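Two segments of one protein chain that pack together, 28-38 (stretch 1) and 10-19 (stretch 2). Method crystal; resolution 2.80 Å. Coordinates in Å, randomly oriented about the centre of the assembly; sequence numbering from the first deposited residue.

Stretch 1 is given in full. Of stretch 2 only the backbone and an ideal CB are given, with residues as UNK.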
# COMPACT_ATOMS: atom_id res chain seq x y z
N LEU A 28 -6.84 2.75 12.11
CA LEU A 28 -6.47 3.60 13.24
C LEU A 28 -7.19 4.95 13.24
O LEU A 28 -7.41 5.55 14.29
CB LEU A 28 -4.96 3.81 13.24
CG LEU A 28 -4.11 2.54 13.21
CD1 LEU A 28 -2.64 2.91 13.14
CD2 LEU A 28 -4.40 1.69 14.44
N TYR A 29 -7.54 5.43 12.05
CA TYR A 29 -8.23 6.70 11.91
C TYR A 29 -8.98 6.76 10.59
O TYR A 29 -8.53 6.23 9.57
CB TYR A 29 -7.25 7.86 11.94
CG TYR A 29 -7.95 9.19 11.77
CD1 TYR A 29 -8.57 9.81 12.84
CD2 TYR A 29 -8.07 9.77 10.51
CE1 TYR A 29 -9.30 10.97 12.68
CE2 TYR A 29 -8.81 10.93 10.34
CZ TYR A 29 -9.42 11.52 11.43
OH TYR A 29 -10.15 12.67 11.28
N GLU A 30 -10.12 7.43 10.61
CA GLU A 30 -10.91 7.53 9.40
C GLU A 30 -11.80 8.76 9.41
O GLU A 30 -12.18 9.26 10.47
CB GLU A 30 -11.72 6.24 9.24
CG GLU A 30 -13.23 6.39 9.10
CD GLU A 30 -13.90 6.91 10.36
OE1 GLU A 30 -13.63 6.37 11.45
OE2 GLU A 30 -14.71 7.85 10.25
N LYS A 31 -12.11 9.25 8.21
CA LYS A 31 -12.98 10.41 8.02
C LYS A 31 -13.54 10.33 6.61
O LYS A 31 -12.82 10.58 5.64
CB LYS A 31 -12.22 11.72 8.20
CG LYS A 31 -13.05 12.93 7.84
CD LYS A 31 -12.29 14.22 8.04
CE LYS A 31 -13.06 15.38 7.45
NZ LYS A 31 -12.38 16.69 7.67
N ASP A 32 -14.82 9.97 6.49
CA ASP A 32 -15.46 9.84 5.19
C ASP A 32 -14.53 9.02 4.30
O ASP A 32 -14.11 9.45 3.22
CB ASP A 32 -15.70 11.23 4.59
CG ASP A 32 -16.87 11.26 3.61
OD1 ASP A 32 -17.50 10.20 3.40
OD2 ASP A 32 -17.16 12.34 3.05
N ALA A 33 -14.20 7.82 4.77
CA ALA A 33 -13.28 6.93 4.07
C ALA A 33 -13.92 5.94 3.10
O ALA A 33 -13.20 5.17 2.47
CB ALA A 33 -12.42 6.16 5.08
N THR A 34 -15.24 5.96 2.97
CA THR A 34 -15.91 5.02 2.07
C THR A 34 -16.50 5.61 0.78
O THR A 34 -16.81 4.88 -0.15
CB THR A 34 -17.03 4.28 2.80
OG1 THR A 34 -17.83 5.23 3.52
CG2 THR A 34 -16.47 3.27 3.75
N GLN A 35 -16.65 6.92 0.72
CA GLN A 35 -17.20 7.53 -0.48
C GLN A 35 -16.17 7.59 -1.60
O GLN A 35 -15.14 8.23 -1.46
CB GLN A 35 -17.68 8.95 -0.18
CG GLN A 35 -18.37 9.63 -1.34
CD GLN A 35 -18.31 11.15 -1.24
OE1 GLN A 35 -18.75 11.86 -2.14
NE2 GLN A 35 -17.74 11.65 -0.14
N PRO A 36 -16.42 6.89 -2.72
CA PRO A 36 -15.43 6.95 -3.80
C PRO A 36 -15.25 8.39 -4.26
O PRO A 36 -16.21 9.14 -4.37
CB PRO A 36 -16.06 6.08 -4.89
CG PRO A 36 -16.84 5.06 -4.09
CD PRO A 36 -17.49 5.92 -3.03
N VAL A 37 -14.01 8.79 -4.51
CA VAL A 37 -13.72 10.14 -4.96
C VAL A 37 -12.49 10.11 -5.85
O VAL A 37 -11.77 9.10 -5.89
CB VAL A 37 -13.43 11.09 -3.76
CG1 VAL A 37 -14.66 11.22 -2.88
CG2 VAL A 37 -12.26 10.55 -2.94
N GLU A 38 -12.25 11.20 -6.57
CA GLU A 38 -11.10 11.32 -7.46
C GLU A 38 -9.80 11.13 -6.66
O GLU A 38 -9.68 11.65 -5.54
CB GLU A 38 -11.07 12.70 -8.13
CG GLU A 38 -12.19 12.98 -9.13
CD GLU A 38 -13.57 13.11 -8.51
OE1 GLU A 38 -13.68 13.60 -7.37
OE2 GLU A 38 -14.56 12.75 -9.18
N UNK A 10 -9.28 14.89 17.76
CA UNK A 10 -8.49 15.19 16.53
C UNK A 10 -9.29 15.06 15.24
O UNK A 10 -10.05 14.12 15.06
CB UNK A 10 -7.28 14.26 16.45
N UNK A 11 -9.08 16.02 14.34
CA UNK A 11 -9.73 16.04 13.03
C UNK A 11 -8.67 16.42 12.00
O UNK A 11 -7.81 17.26 12.27
CB UNK A 11 -10.91 17.01 13.00
N UNK A 12 -8.72 15.80 10.83
CA UNK A 12 -7.74 16.09 9.80
C UNK A 12 -8.24 17.15 8.83
O UNK A 12 -9.43 17.19 8.51
CB UNK A 12 -7.38 14.81 9.04
N UNK A 13 -7.34 18.01 8.39
CA UNK A 13 -7.68 19.08 7.46
C UNK A 13 -7.70 18.56 6.03
O UNK A 13 -6.96 19.05 5.16
CB UNK A 13 -6.69 20.24 7.59
N UNK A 14 -8.55 17.57 5.80
CA UNK A 14 -8.70 16.95 4.49
C UNK A 14 -10.14 16.46 4.42
O UNK A 14 -10.73 16.16 5.46
CB UNK A 14 -7.70 15.81 4.27
N UNK A 15 -10.71 16.37 3.23
CA UNK A 15 -12.09 15.93 3.10
C UNK A 15 -12.26 14.45 3.38
O UNK A 15 -13.28 14.04 3.93
CB UNK A 15 -12.61 16.25 1.70
N UNK A 16 -11.26 13.65 3.02
CA UNK A 16 -11.33 12.20 3.21
C UNK A 16 -9.99 11.65 3.61
O UNK A 16 -8.96 12.07 3.09
CB UNK A 16 -11.82 11.50 1.94
N UNK A 17 -10.00 10.68 4.52
CA UNK A 17 -8.74 10.09 4.95
C UNK A 17 -8.94 8.83 5.77
O UNK A 17 -10.00 8.62 6.36
CB UNK A 17 -7.93 11.11 5.76
N UNK A 18 -7.91 7.99 5.79
CA UNK A 18 -7.93 6.76 6.57
C UNK A 18 -6.48 6.36 6.81
O UNK A 18 -5.61 6.59 5.97
CB UNK A 18 -8.71 5.65 5.86
N UNK A 19 -6.23 5.78 7.98
CA UNK A 19 -4.89 5.34 8.33
C UNK A 19 -4.97 3.90 8.82
O UNK A 19 -5.87 3.55 9.58
CB UNK A 19 -4.27 6.25 9.39

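At position 10 CA-to-CB points sideways, and the ideal CB lies 5.4 Å from Tyr29 CE1. A long flat or branched apolar side chain could turn back onto that ring, whereas a short one would not reach it. The residue is Phe10, with chi1 t; its edge is directed toward the face of Tyr29, with Phe10 CD2 3.7 Å from Tyr29 CE1 and the planes at 60°.

Position 11 also points sideways, with its ideal CB 4.7 Å from Tyr29 OH, and its extended backbone would accept many small or polar residues. It is Thr11, whose CG2 lies 4.0 Å from Lys31 NZ.

Position 12 points toward stretch 1, into the space between Tyr29 OH and the aliphatic part of Lys31; the ideal CB is 4.2 Å from Tyr29 OH and 5.0 Å from Lys31 CD. A medium-sized apolar group such as Val, Leu or Ile would fill it. Ile12 does so: its CG2 is 3.7 Å from Lys31 CD and 3.9 Å from Tyr29 CE2. Its backbone serves too, with O accepting from Lys31 NZ (3.1 Å) and N making a weak bond to Tyr29 OH (3.5 Å).

Positions 13, 14 and 15 have nothing of stretch 1 within 5.5 Å of their ideal CB atoms, so this contact selects little there. CA-to-CB points away at 13 and 15 and sideways at 14; small or polar residues, or a long charged one at 15, are all compatible. They are Ala13, Ala14 and Lys15. What matters is the carbonyl at 14: Ala14 O takes a 2.8 Å hydrogen bond from the extended Lys31 side chain at NZ.

At position 16 the ideal CB sits 3.3 Å from Asp32 O, an acceptor, and 5.0 Å from Val37 CG2. A donor-bearing side chain is favoured, and a flat one could also meet the valine; Asn, Gln or His might be considered. His16, with chi1 m, donates from ND1 to Asp32 O (2.8 Å) and offers a ring face to Val37 CG1, 4.1 Å from the ring centroid.

From position 17 the backbone is antiparallel to stretch 1. Its N donates to Lys31 O (3.0 Å), and its O accepts from Lys31 N (2.9 Å). The ideal CB is on the face of Tyr29 and Lys31, 4.7 Å from Tyr29 CE2, so a small residue fits beside the ring without reaching further, though the visible atoms do not exclude others. The residue is Ala17.

Position 18 points to the face bearing Glu30, with Ala33 CB 3.8 Å from the ideal CB. Beta-branched apolar residues suit such a strand site; Ile18 CB packs 3.9 Å from Ala33 CB.

Position 19 returns to the Tyr29 face. Small apolar residues fit readily, and Ala19 CB lies 4.2 Å from Tyr29 CB, while Ala19 N donates to Tyr29 O (2.8 Å).

Stretch 2, residues 10-19: FTIAAKHAIA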
# COMPACT_ATOMS: atom_id res chain seq x y z
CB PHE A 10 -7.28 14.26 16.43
CG PHE A 10 -6.62 14.28 15.07
CD1 PHE A 10 -5.85 15.36 14.66
CD2 PHE A 10 -6.79 13.22 14.18
CE1 PHE A 10 -5.26 15.40 13.38
CE2 PHE A 10 -6.21 13.25 12.90
CZ PHE A 10 -5.44 14.34 12.51
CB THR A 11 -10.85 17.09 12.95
OG1 THR A 11 -11.76 16.89 14.03
CG2 THR A 11 -11.60 16.95 11.63
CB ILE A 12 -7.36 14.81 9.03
CG1 ILE A 12 -6.18 15.10 8.10
CG2 ILE A 12 -8.58 14.28 8.26
CD1 ILE A 12 -5.31 13.88 7.83
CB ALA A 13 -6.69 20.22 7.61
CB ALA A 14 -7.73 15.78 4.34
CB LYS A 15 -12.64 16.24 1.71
CG LYS A 15 -12.71 17.71 1.40
CD LYS A 15 -13.73 18.02 0.31
CE LYS A 15 -13.73 19.51 -0.03
NZ LYS A 15 -13.94 20.38 1.18
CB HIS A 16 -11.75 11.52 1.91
CG HIS A 16 -12.97 12.10 1.30
ND1 HIS A 16 -14.24 11.77 1.73
CD2 HIS A 16 -13.13 13.03 0.33
CE1 HIS A 16 -15.13 12.47 1.04
NE2 HIS A 16 -14.48 13.24 0.18
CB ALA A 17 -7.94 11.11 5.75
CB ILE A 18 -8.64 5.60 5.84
CG1 ILE A 18 -8.86 4.44 6.82
CG2 ILE A 18 -7.80 5.12 4.66
CD1 ILE A 18 -9.70 3.30 6.27
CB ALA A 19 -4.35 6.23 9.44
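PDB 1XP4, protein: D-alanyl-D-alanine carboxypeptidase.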